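Titin (Homo sapiens, PDB 5JDD) is the giant elastic protein of striated muscle, whose I-band immunoglobulin domains, such as the three in this tandem, probably act in series as a molecular spring. Local coordinates at residues P103-A108 against I149-T154; F110-S115 against Y160-G165; T176-T181 against G252-T257; D193-E198 against L234-V239. One frame throughout, in Å; residues are numbered along the deposited sequence. Where two conformers were deposited one is given.

Interaction 1: P103-A108 against I149-T154; sequences PETKTA and IMNTST
Thr-152 grips the carbonyl of Lys-106 twice. Its backbone N (3.1 Å to Lys-106 O) and its hydroxyl OG1 (2.9 Å to the same O) come from opposite faces of the carbonyl plane. A threonine suits this place because chi1 of 56° brings OG1 within reach of the oxygen that the N-H already holds, while its CG2 lies against the same oxygen and reaches Ala-108 CB. The other direct bonds across the contact are between backbone atoms. Thr-105 N gives a short, nearly straight bond to Thr-152 O (2.7 Å), and Ala-108 and Ile-149 form an antiparallel hydrogen-bonded pair, with Ile-149 N 2.7 Å from Ala-108 O. These are the loops joining strand 100-103 to 108-114 and 144-149 to 158-164, zipped together at one end of an I-set immunoglobulin sandwich. The first contains a type II turn in which Pro-103 O receives the closing N-H of Lys-106; its third position, usually glycine's, is held by Thr-105 with phi 80°. Asn-151 adopts a left-handed conformation, which asparagine tolerates well. Water adds a polar layer: one molecule joins Thr-105 O, Thr-107 OG1 and Asn-151 N, and a second donates to Thr-105 O and to Asn-151 OD1. Van der Waals contacts flank the bonds. Ala-108 CB meets Thr-152 CG2 at 3.9 Å beside Val-102, whereas Thr-107 and Met-150 run side by side, Met-150 SD 3.9 Å from Thr-107 CG2. Glu-104 OE1 accepts a hydrogen bond from Ile-178 N, and Lys-106 NZ donates to Glu-204 O.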
loop_
_atom_site.group_PDB
_atom_site.type_symbol
_atom_site.label_atom_id
_atom_site.label_comp_id
_atom_site.label_asym_id
_atom_site.label_seq_id
_atom_site.Cartn_x
_atom_site.Cartn_y
_atom_site.Cartn_z
ATOM N N PRO A 103 5.254 11.065 13.342
ATOM C CA PRO A 103 6.040 12.299 13.452
ATOM C C PRO A 103 6.789 12.598 12.162
ATOM O O PRO A 103 7.285 11.660 11.508
ATOM C CB PRO A 103 7.045 11.985 14.566
ATOM C CG PRO A 103 6.370 10.919 15.376
ATOM C CD PRO A 103 5.596 10.085 14.387
ATOM N N GLU A 104 6.892 13.880 11.823
ATOM C CA GLU A 104 7.665 14.275 10.653
ATOM C C GLU A 104 9.075 13.702 10.725
ATOM O O GLU A 104 9.649 13.552 11.814
ATOM C CB GLU A 104 7.685 15.796 10.476
ATOM C CG GLU A 104 8.216 16.530 11.675
ATOM C CD GLU A 104 8.193 18.051 11.522
ATOM O OE1 GLU A 104 8.276 18.737 12.555
ATOM O OE2 GLU A 104 8.120 18.569 10.381
ATOM N N THR A 105 9.600 13.382 9.538
ATOM C CA THR A 105 10.888 12.701 9.298
ATOM C C THR A 105 10.857 11.179 9.471
ATOM O O THR A 105 11.766 10.480 9.007
ATOM C CB THR A 105 12.109 13.291 10.077
ATOM O OG1 THR A 105 12.104 12.817 11.433
ATOM C CG2 THR A 105 12.125 14.827 10.030
ATOM N N LYS A 106 9.822 10.655 10.118
ATOM C CA LYS A 106 9.750 9.209 10.313
ATOM C C LYS A 106 8.976 8.525 9.187
ATOM O O LYS A 106 8.368 9.181 8.348
ATOM C CB LYS A 106 9.169 8.870 11.693
ATOM C CG LYS A 106 10.046 9.389 12.840
ATOM C CD LYS A 106 9.535 8.920 14.196
ATOM C CE LYS A 106 9.764 7.426 14.390
ATOM N NZ LYS A 106 9.328 6.991 15.764
ATOM N N THR A 107 9.013 7.199 9.174
ATOM C CA THR A 107 8.407 6.418 8.109
ATOM C C THR A 107 6.967 6.061 8.456
ATOM O O THR A 107 6.672 5.690 9.598
ATOM C CB THR A 107 9.205 5.124 7.900
ATOM O OG1 THR A 107 10.554 5.456 7.534
ATOM C CG2 THR A 107 8.579 4.261 6.819
ATOM N N ALA A 108 6.073 6.187 7.475
ATOM C CA ALA A 108 4.678 5.795 7.640
ATOM C C ALA A 108 4.416 4.574 6.782
ATOM O O ALA A 108 5.002 4.411 5.717
ATOM C CB ALA A 108 3.746 6.919 7.219
ATOM N N ILE A 149 5.909 5.065 3.210
ATOM C CA ILE A 149 6.201 6.463 2.900
ATOM C C ILE A 149 7.378 6.923 3.738
ATOM O O ILE A 149 7.283 7.022 4.962
ATOM C CB ILE A 149 4.981 7.366 3.165
ATOM C CG1 ILE A 149 3.757 6.841 2.413
ATOM C CG2 ILE A 149 5.261 8.798 2.729
ATOM C CD1 ILE A 149 2.486 7.593 2.741
ATOM N N MET A 150 8.490 7.209 3.070
ATOM C CA MET A 150 9.721 7.580 3.763
ATOM C C MET A 150 9.796 9.066 4.066
ATOM O O MET A 150 9.217 9.884 3.356
ATOM C CB MET A 150 10.939 7.214 2.904
ATOM C CG MET A 150 10.985 5.786 2.399
ATOM S SD MET A 150 11.024 4.590 3.735
ATOM C CE MET A 150 12.515 5.093 4.591
ATOM N N ASN A 151 10.519 9.398 5.131
ATOM C CA ASN A 151 10.866 10.785 5.448
ATOM C C ASN A 151 9.659 11.713 5.381
ATOM O O ASN A 151 9.639 12.681 4.615
ATOM C CB ASN A 151 11.976 11.284 4.516
ATOM C CG ASN A 151 12.533 12.632 4.942
ATOM O OD1 ASN A 151 12.448 13.013 6.114
ATOM N ND2 ASN A 151 13.094 13.366 3.988
ATOM N N THR A 152 8.647 11.414 6.186
ATOM C CA THR A 152 7.387 12.146 6.094
ATOM C C THR A 152 7.527 13.630 6.398
ATOM O O THR A 152 8.361 14.061 7.208
ATOM C CB THR A 152 6.291 11.567 6.999
ATOM O OG1 THR A 152 6.755 11.533 8.356
ATOM C CG2 THR A 152 5.895 10.158 6.533
ATOM N N SER A 153 6.690 14.410 5.725
ATOM C CA SER A 153 6.568 15.834 6.004
ATOM C C SER A 153 5.094 16.200 5.964
ATOM O O SER A 153 4.252 15.364 5.609
ATOM C CB SER A 153 7.356 16.639 4.972
ATOM O OG SER A 153 6.756 16.525 3.694
ATOM N N THR A 154 4.780 17.444 6.321
ATOM C CA THR A 154 3.403 17.941 6.313
ATOM C C THR A 154 2.675 17.629 5.013
ATOM O O THR A 154 1.499 17.257 5.017
ATOM C CB THR A 154 3.360 19.473 6.542
ATOM O OG1 THR A 154 3.814 19.765 7.863
ATOM C CG2 THR A 154 1.947 20.003 6.384
HETATM O O HOH W 1 11.866 7.901 7.072
HETATM O O HOH W 2 14.065 11.164 7.650
#

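Interaction 2: F110-S115 against Y160-G165; sequences FECEVS and YTFVCG
Phe-110, Cys-112 and Val-114 project from one strand onto Tyr-160, Phe-162 and Cys-164 of another, whose axis runs 8.8 Å away and turned by only 20°. The fit is stepwise. At one end the Phe-110 and Tyr-160 side chains cross at about a right angle, their ring planes 32° apart. Phe-110 CE2 comes 3.6 Å from Tyr-160 CD2, while Tyr-160 CB stands over one face of the Phe-110 ring, toward the rim. In the middle, the small Cys-112 lets the large Phe-162 reach across: SG fits against the base of the aromatic group, 3.7 Å from Phe-162 CG, in an oblique sulfur-aromatic contact. With CG anti to the backbone N (chi1 -173°), the root of the Phe-162 ring is set beside that sulfur; the ring also meets Trp-123 edge-to-face. This is the core of an I-set sandwich, B strand facing F strand. In many immunoglobulin domains a disulfide joins the two sheets here; Phe-162, in the place usual for the second cysteine, fills the gap by packing instead. Next, branched Val-114 pushes CG1 into the notch between Phe-162 and Cys-164, 3.8 Å from Phe-162 CE1 and 3.6 Å from Cys-164 SG. Tyr-160 OH bonds to Asp-156 O, the tyrosine corner of the Greek-key sandwich.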
loop_
_atom_site.group_PDB
_atom_site.type_symbol
_atom_site.label_atom_id
_atom_site.label_comp_id
_atom_site.label_asym_id
_atom_site.label_seq_id
_atom_site.Cartn_x
_atom_site.Cartn_y
_atom_site.Cartn_z
ATOM N N PHE A 110 1.158 1.857 5.302
ATOM C CA PHE A 110 -0.216 1.388 5.177
ATOM C C PHE A 110 -0.195 -0.023 4.646
ATOM O O PHE A 110 0.647 -0.362 3.813
ATOM C CB PHE A 110 -1.007 2.253 4.185
ATOM C CG PHE A 110 -1.294 3.630 4.688
ATOM C CD1 PHE A 110 -2.328 3.848 5.591
ATOM C CD2 PHE A 110 -0.531 4.706 4.270
ATOM C CE1 PHE A 110 -2.594 5.122 6.078
ATOM C CE2 PHE A 110 -0.785 5.988 4.748
ATOM C CZ PHE A 110 -1.818 6.200 5.654
ATOM N N GLU A 111 -1.126 -0.851 5.106
ATOM C CA GLU A 111 -1.251 -2.197 4.572
ATOM C C GLU A 111 -2.702 -2.592 4.469
ATOM O O GLU A 111 -3.506 -2.285 5.347
ATOM C CB GLU A 111 -0.577 -3.228 5.476
ATOM C CG GLU A 111 0.863 -2.991 5.826
ATOM C CD GLU A 111 1.273 -3.844 7.004
ATOM O OE1 GLU A 111 0.853 -5.021 7.051
ATOM O OE2 GLU A 111 1.988 -3.328 7.890
ATOM N N CYS A 112 -3.016 -3.333 3.419
ATOM C CA CYS A 112 -4.302 -4.009 3.353
ATOM C C CYS A 112 -4.102 -5.433 2.866
ATOM O O CYS A 112 -3.011 -5.798 2.409
ATOM C CB CYS A 112 -5.278 -3.261 2.437
ATOM S SG CYS A 112 -4.834 -3.243 0.668
ATOM N N GLU A 113 -5.153 -6.237 2.949
ATOM C CA GLU A 113 -5.119 -7.590 2.410
ATOM C C GLU A 113 -6.266 -7.720 1.432
ATOM O O GLU A 113 -7.333 -7.132 1.642
ATOM C CB GLU A 113 -5.185 -8.651 3.521
ATOM C CG GLU A 113 -3.940 -8.617 4.420
ATOM C CD GLU A 113 -3.976 -9.547 5.630
ATOM O OE1 GLU A 113 -4.778 -10.509 5.670
ATOM O OE2 GLU A 113 -3.165 -9.309 6.554
ATOM N N VAL A 114 -6.015 -8.443 0.348
ATOM C CA VAL A 114 -6.985 -8.623 -0.712
ATOM C C VAL A 114 -7.347 -10.102 -0.872
ATOM O O VAL A 114 -6.695 -10.985 -0.314
ATOM C CB VAL A 114 -6.488 -8.007 -2.051
ATOM C CG1 VAL A 114 -6.184 -6.514 -1.871
ATOM C CG2 VAL A 114 -5.260 -8.747 -2.563
ATOM N N SER A 115 -8.387 -10.357 -1.657
ATOM C CA SER A 115 -9.011 -11.673 -1.744
ATOM C C SER A 115 -8.237 -12.696 -2.575
ATOM O O SER A 115 -8.434 -13.906 -2.424
ATOM C CB SER A 115 -10.412 -11.514 -2.322
ATOM O OG SER A 115 -10.357 -10.846 -3.571
ATOM N N TYR A 160 -4.986 8.119 1.606
ATOM C CA TYR A 160 -4.364 7.128 0.734
ATOM C C TYR A 160 -5.337 6.000 0.466
ATOM O O TYR A 160 -6.051 5.556 1.360
ATOM C CB TYR A 160 -3.060 6.619 1.362
ATOM C CG TYR A 160 -2.005 7.695 1.412
ATOM C CD1 TYR A 160 -1.098 7.850 0.371
ATOM C CD2 TYR A 160 -1.926 8.569 2.486
ATOM C CE1 TYR A 160 -0.139 8.848 0.399
ATOM C CE2 TYR A 160 -0.963 9.572 2.529
ATOM C CZ TYR A 160 -0.082 9.703 1.476
ATOM O OH TYR A 160 0.871 10.683 1.498
ATOM N N THR A 161 -5.356 5.531 -0.775
ATOM C CA THR A 161 -6.342 4.549 -1.195
ATOM C C THR A 161 -5.656 3.397 -1.911
ATOM O O THR A 161 -4.755 3.623 -2.709
ATOM C CB THR A 161 -7.333 5.195 -2.188
ATOM O OG1 THR A 161 -8.013 6.290 -1.556
ATOM C CG2 THR A 161 -8.357 4.183 -2.687
ATOM N N PHE A 162 -6.077 2.166 -1.615
ATOM C CA PHE A 162 -5.717 1.017 -2.436
ATOM C C PHE A 162 -6.928 0.590 -3.255
ATOM O O PHE A 162 -8.021 0.416 -2.712
ATOM C CB PHE A 162 -5.239 -0.167 -1.589
ATOM C CG PHE A 162 -4.711 -1.298 -2.420
ATOM C CD1 PHE A 162 -5.535 -2.344 -2.803
ATOM C CD2 PHE A 162 -3.412 -1.275 -2.887
ATOM C CE1 PHE A 162 -5.059 -3.376 -3.604
ATOM C CE2 PHE A 162 -2.923 -2.297 -3.687
ATOM C CZ PHE A 162 -3.748 -3.362 -4.053
ATOM N N VAL A 163 -6.742 0.446 -4.568
ATOM C CA VAL A 163 -7.808 -0.014 -5.459
ATOM C C VAL A 163 -7.645 -1.497 -5.765
ATOM O O VAL A 163 -6.594 -1.936 -6.237
ATOM C CB VAL A 163 -7.823 0.771 -6.777
ATOM C CG1 VAL A 163 -8.979 0.306 -7.659
ATOM C CG2 VAL A 163 -7.935 2.271 -6.500
ATOM N N CYS A 164 -8.705 -2.257 -5.500
ATOM C CA CYS A 164 -8.696 -3.701 -5.673
ATOM C C CYS A 164 -9.902 -4.098 -6.513
ATOM O O CYS A 164 -11.022 -4.230 -5.994
ATOM C CB CYS A 164 -8.771 -4.352 -4.291
ATOM S SG CYS A 164 -8.894 -6.141 -4.265
ATOM N N GLY A 165 -9.688 -4.274 -7.811
ATOM C CA GLY A 165 -10.803 -4.472 -8.730
ATOM C C GLY A 165 -11.790 -3.319 -8.624
ATOM O O GLY A 165 -11.424 -2.148 -8.796
#

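Interaction 3: T176-T181 against G252-T257; sequences TPIMIT and GKATST
Ile-180 CD1 stands over one face of the Thr-255 to Ser-256 peptide, almost straight above Thr-255 C (3.5 Å). The Ile-178 peptide carbonyl is covered in a similar way from the other segment: Ala-254 CB lies well above its plane, 3.5 Å from Ile-178 O. Isoleucine suits position 180 because its long branch spans the gap. In Ile-180, CG1 leaves anti to the carbonyl carbon (chi1 -69°), and the extended chi2 carries Ile-180 CD1 to 4.0 Å from Ala-254 CB. The same Ile-180 CD1 lies 3.8 Å from Ser-256 CB. Alanine and serine, with their small side chains, let the methyl come down onto the backbone. Ile-178 works in the same manner at the turn. Its CD1 comes 4.0 Å from Gly-252 N, where the absence of a CB permits close approach and the positive phi suits glycine. Ile-178 CG2 also faces Ala-254 CB. Residues 176-181 run from the end of strand 167-176 through the join between the second and third I-set domains into strand 180-182; residues 252-257 are the F-G turn with the start of strand 254-263 in the facing sheet. Ser-256 OG is used elsewhere, by Leu-184 N. The two sides therefore meet by van der Waals packing alone, which is less directional than hydrogen bonding.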
loop_
_atom_site.group_PDB
_atom_site.type_symbol
_atom_site.label_atom_id
_atom_site.label_comp_id
_atom_site.label_asym_id
_atom_site.label_seq_id
_atom_site.Cartn_x
_atom_site.Cartn_y
_atom_site.Cartn_z
ATOM N N THR A 176 2.783 14.595 12.167
ATOM C CA THR A 176 2.746 15.448 13.351
ATOM C C THR A 176 4.064 16.181 13.584
ATOM O O THR A 176 5.137 15.694 13.211
ATOM C CB THR A 176 2.356 14.628 14.595
ATOM O OG1 THR A 176 3.241 13.514 14.719
ATOM C CG2 THR A 176 0.920 14.122 14.475
ATOM N N PRO A 177 3.998 17.367 14.194
ATOM C CA PRO A 177 5.188 18.216 14.296
ATOM C C PRO A 177 6.140 17.799 15.405
ATOM O O PRO A 177 5.698 17.473 16.512
ATOM C CB PRO A 177 4.602 19.599 14.606
ATOM C CG PRO A 177 3.315 19.299 15.312
ATOM C CD PRO A 177 2.774 18.069 14.625
ATOM N N ILE A 178 7.439 17.794 15.116
ATOM C CA ILE A 178 8.415 17.623 16.181
ATOM C C ILE A 178 8.365 18.830 17.106
ATOM O O ILE A 178 8.235 19.973 16.658
ATOM C CB ILE A 178 9.830 17.435 15.618
ATOM C CG1 ILE A 178 9.894 16.104 14.867
ATOM C CG2 ILE A 178 10.889 17.484 16.750
ATOM C CD1 ILE A 178 11.054 16.000 13.926
ATOM N N MET A 179 8.422 18.574 18.406
ATOM C CA MET A 179 8.498 19.651 19.375
ATOM C C MET A 179 9.739 19.519 20.221
ATOM O O MET A 179 10.183 18.412 20.551
ATOM C CB MET A 179 7.240 19.682 20.233
ATOM C CG MET A 179 5.994 19.874 19.402
ATOM S SD MET A 179 4.545 20.151 20.432
ATOM C CE MET A 179 3.280 20.340 19.177
ATOM N N ILE A 180 10.315 20.664 20.555
ATOM C CA ILE A 180 11.494 20.688 21.395
ATOM C C ILE A 180 11.046 20.935 22.834
ATOM O O ILE A 180 10.405 21.948 23.152
ATOM C CB ILE A 180 12.498 21.723 20.884
ATOM C CG1 ILE A 180 13.089 21.249 19.545
ATOM C CG2 ILE A 180 13.616 21.921 21.909
ATOM C CD1 ILE A 180 13.835 22.320 18.767
ATOM N N THR A 181 11.326 19.960 23.691
ATOM C CA THR A 181 10.842 20.007 25.062
ATOM C C THR A 181 11.879 20.581 26.024
ATOM O O THR A 181 11.528 21.058 27.103
ATOM C CB THR A 181 10.343 18.633 25.527
ATOM O OG1 THR A 181 11.433 17.705 25.568
ATOM C CG2 THR A 181 9.288 18.108 24.558
ATOM N N GLY A 252 12.912 18.469 11.461
ATOM C CA GLY A 252 11.661 18.778 10.790
ATOM C C GLY A 252 11.500 20.283 10.704
ATOM O O GLY A 252 12.411 20.986 10.253
ATOM N N LYS A 253 10.356 20.786 11.159
ATOM C CA LYS A 253 10.120 22.231 11.200
ATOM C C LYS A 253 10.501 22.874 12.532
ATOM O O LYS A 253 10.275 24.071 12.729
ATOM C CB LYS A 253 8.659 22.536 10.860
ATOM C CG LYS A 253 8.247 22.066 9.469
ATOM C CD LYS A 253 6.833 22.507 9.088
ATOM C CE LYS A 253 5.755 21.615 9.692
ATOM N NZ LYS A 253 5.546 21.804 11.152
ATOM N N ALA A 254 11.082 22.098 13.441
ATOM C CA ALA A 254 11.454 22.620 14.754
ATOM C C ALA A 254 12.913 23.038 14.784
ATOM O O ALA A 254 13.775 22.343 14.226
ATOM C CB ALA A 254 11.205 21.581 15.827
ATOM N N THR A 255 13.192 24.176 15.417
ATOM C CA THR A 255 14.573 24.613 15.623
ATOM C C THR A 255 14.794 25.208 17.002
ATOM O O THR A 255 13.870 25.735 17.640
ATOM C CB THR A 255 15.065 25.663 14.582
ATOM O OG1 THR A 255 14.337 26.887 14.738
ATOM C CG2 THR A 255 14.918 25.160 13.157
ATOM N N SER A 256 16.044 25.150 17.446
ATOM C CA SER A 256 16.472 25.825 18.661
ATOM C C SER A 256 17.878 26.355 18.433
ATOM O O SER A 256 18.724 25.632 17.895
ATOM C CB SER A 256 16.451 24.855 19.848
ATOM O OG SER A 256 16.913 25.507 21.029
ATOM N N THR A 257 18.130 27.602 18.824
ATOM C CA THR A 257 19.449 28.218 18.627
ATOM C C THR A 257 19.994 28.756 19.948
ATOM O O THR A 257 19.232 29.251 20.785
ATOM C CB THR A 257 19.407 29.351 17.574
ATOM O OG1 THR A 257 18.964 28.827 16.316
ATOM C CG2 THR A 257 20.781 29.977 17.372
#

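Interaction 4: D193-E198 against L234-V239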
loop_
_atom_site.group_PDB
_atom_site.type_symbol
_atom_site.label_atom_id
_atom_site.label_comp_id
_atom_site.label_asym_id
_atom_site.label_seq_id
_atom_site.Cartn_x
_atom_site.Cartn_y
_atom_site.Cartn_z
ATOM N N ASP A 193 38.350 24.302 26.613
ATOM C CA ASP A 193 37.274 23.500 27.197
ATOM C C ASP A 193 36.668 22.534 26.175
ATOM O O ASP A 193 36.715 22.765 24.960
ATOM C CB ASP A 193 36.130 24.383 27.699
ATOM C CG ASP A 193 36.431 25.083 29.019
ATOM O OD1 ASP A 193 37.465 24.805 29.662
ATOM O OD2 ASP A 193 35.577 25.908 29.424
ATOM N N THR A 194 36.070 21.463 26.688
ATOM C CA THR A 194 35.158 20.651 25.888
ATOM C C THR A 194 33.737 21.002 26.314
ATOM O O THR A 194 33.440 21.051 27.503
ATOM C CB THR A 194 35.417 19.163 26.093
ATOM O OG1 THR A 194 36.686 18.839 25.517
ATOM C CG2 THR A 194 34.331 18.342 25.413
ATOM N N ILE A 195 32.867 21.271 25.343
ATOM C CA ILE A 195 31.506 21.728 25.640
ATOM C C ILE A 195 30.484 20.788 25.035
ATOM O O ILE A 195 30.787 20.074 24.074
ATOM C CB ILE A 195 31.258 23.180 25.135
ATOM C CG1 ILE A 195 31.339 23.279 23.606
ATOM C CG2 ILE A 195 32.278 24.120 25.757
ATOM C CD1 ILE A 195 29.982 23.111 22.852
ATOM N N THR A 196 29.273 20.796 25.584
ATOM C CA THR A 196 28.197 19.976 25.036
ATOM C C THR A 196 26.874 20.731 25.001
ATOM O O THR A 196 26.316 21.064 26.055
ATOM C CB THR A 196 28.007 18.680 25.856
ATOM O OG1 THR A 196 29.249 17.969 25.939
ATOM C CG2 THR A 196 26.954 17.792 25.195
ATOM N N PHE A 197 26.371 20.999 23.799
ATOM C CA PHE A 197 25.009 21.502 23.639
ATOM C C PHE A 197 24.060 20.313 23.689
ATOM O O PHE A 197 24.402 19.242 23.188
ATOM C CB PHE A 197 24.837 22.184 22.279
ATOM C CG PHE A 197 25.408 23.579 22.201
ATOM C CD1 PHE A 197 24.758 24.642 22.814
ATOM C CD2 PHE A 197 26.574 23.830 21.487
ATOM C CE1 PHE A 197 25.269 25.928 22.737
ATOM C CE2 PHE A 197 27.093 25.112 21.403
ATOM C CZ PHE A 197 26.436 26.164 22.022
ATOM N N GLU A 198 22.883 20.489 24.283
ATOM C CA GLU A 198 21.884 19.414 24.372
ATOM C C GLU A 198 20.470 19.938 24.138
ATOM O O GLU A 198 20.113 21.010 24.631
ATOM C CB GLU A 198 21.924 18.752 25.751
ATOM C CG GLU A 198 23.268 18.185 26.165
ATOM C CD GLU A 198 23.232 17.564 27.549
ATOM O OE1 GLU A 198 22.861 16.376 27.658
ATOM O OE2 GLU A 198 23.570 18.267 28.528
ATOM N N LEU A 234 25.586 17.930 20.885
ATOM C CA LEU A 234 26.684 18.339 20.022
ATOM C C LEU A 234 27.859 18.622 20.946
ATOM O O LEU A 234 27.823 19.557 21.752
ATOM C CB LEU A 234 26.318 19.587 19.206
ATOM C CG LEU A 234 27.480 20.318 18.519
ATOM C CD1 LEU A 234 28.154 19.436 17.497
ATOM C CD2 LEU A 234 26.981 21.607 17.877
ATOM N N ASN A 235 28.881 17.783 20.858
ATOM C CA ASN A 235 30.021 17.866 21.747
ATOM C C ASN A 235 31.201 18.404 20.966
ATOM O O ASN A 235 31.619 17.794 19.983
ATOM C CB ASN A 235 30.333 16.484 22.318
ATOM C CG ASN A 235 31.516 16.501 23.271
ATOM O OD1 ASN A 235 32.630 16.122 22.907
ATOM N ND2 ASN A 235 31.277 16.946 24.497
ATOM N N ILE A 236 31.722 19.549 21.393
ATOM C CA ILE A 236 32.845 20.178 20.703
ATOM C C ILE A 236 34.061 20.195 21.616
ATOM O O ILE A 236 34.033 20.795 22.693
ATOM C CB ILE A 236 32.517 21.621 20.252
ATOM C CG1 ILE A 236 31.220 21.649 19.431
ATOM C CG2 ILE A 236 33.661 22.192 19.434
ATOM C CD1 ILE A 236 30.846 23.030 18.926
ATOM N N ARG A 237 35.133 19.542 21.179
ATOM C CA ARG A 237 36.362 19.472 21.966
ATOM C C ARG A 237 37.296 20.641 21.725
ATOM O O ARG A 237 37.321 21.208 20.632
ATOM C CB ARG A 237 37.110 18.182 21.655
ATOM C CG ARG A 237 36.344 16.952 22.035
ATOM C CD ARG A 237 37.078 15.713 21.587
ATOM N NE ARG A 237 36.407 14.506 22.054
ATOM C CZ ARG A 237 36.916 13.286 21.943
ATOM N NH1 ARG A 237 38.106 13.118 21.381
ATOM N NH2 ARG A 237 36.240 12.239 22.396
ATOM N N ASN A 238 38.061 20.989 22.762
ATOM C CA ASN A 238 39.197 21.906 22.643
ATOM C C ASN A 238 38.795 23.220 21.967
ATOM O O ASN A 238 39.359 23.609 20.943
ATOM C CB ASN A 238 40.358 21.230 21.889
ATOM C CG ASN A 238 41.656 22.015 21.996
ATOM O OD1 ASN A 238 41.830 22.826 22.905
ATOM N ND2 ASN A 238 42.569 21.781 21.060
ATOM N N VAL A 239 37.803 23.894 22.535
ATOM C CA VAL A 239 37.230 25.046 21.847
ATOM C C VAL A 239 38.201 26.221 21.746
ATOM O O VAL A 239 39.076 26.426 22.601
ATOM C CB VAL A 239 35.885 25.503 22.460
ATOM C CG1 VAL A 239 34.838 24.403 22.327
ATOM C CG2 VAL A 239 36.057 25.905 23.918
HETATM O O HOH W 3 38.793 20.047 25.416
#
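Strands 195-198 and 234-236 run antiparallel at 166°, neighbours B and E in the four-stranded sheet of the third I-set immunoglobulin domain. Ile-195 with Ile-236 and Phe-197 with Leu-234 are hydrogen-bonded pairs, with Thr-196 and Asn-235 as the non-hydrogen-bonded pair between them. Ile-195 N and Ile-236 O lie 2.9 Å apart. The ladder continues past the strand end, where Val-239 N donates to Asp-193 O (2.9 Å); Asn-238, just before it, adopts a left-handed backbone conformation that asparagine accommodates readily. Toward the sandwich core face the apolar residues. Ile-195 and Ile-236 lie side by side, CD1 of the former 3.9 Å from CG1 of the latter, and Ile-195 CG1 meets Val-239 CG1 from a crossing direction. The Ile-195 chi2 of 92° lies away from a staggered value, a mildly strained position that sets CD1 alongside Ile-236. The Phe-197 ring is reached obliquely by Leu-234 CD2, and beyond it packs on Tyr-247. Bulky, branched residues suit this inner face, which lies against the opposite sheet, including Ala-258 and Leu-260. Thr-196 and Asn-235 form a polar pair on the outer face. Beside their amide packs a methyl, Thr-194 CG2, 3.5 Å from Asn-235 ND2. That nitrogen, Asn-235 ND2, donates to Thr-196 OG1 at 2.7 Å, the hydroxyl oxygen lying almost exactly in the Asn-235 amide plane.

In the fold
Along the chain, interactions 1 and 2 cross within the second I-set domain, and interactions 3 and 4 follow in the third, with 4 falling between the two segments of 3. Interaction 2 lies in the core of the second sandwich, interaction 1 at the end nearer the third domain, their centres 21 Å apart but linked by Ile-149 CD1 packing on Tyr-160. Interactions 1 and 3 touch at the domain junction, for example by Glu-104 N with Thr-176 O. Interactions 3 and 4 both reach one sheet, in which strands 180-182 and 195-201 are neighbours; interaction 3 also touches the facing sheet through 254-263. Centres of 2 and 4 are 50 Å apart, as expected of domains strung in a row.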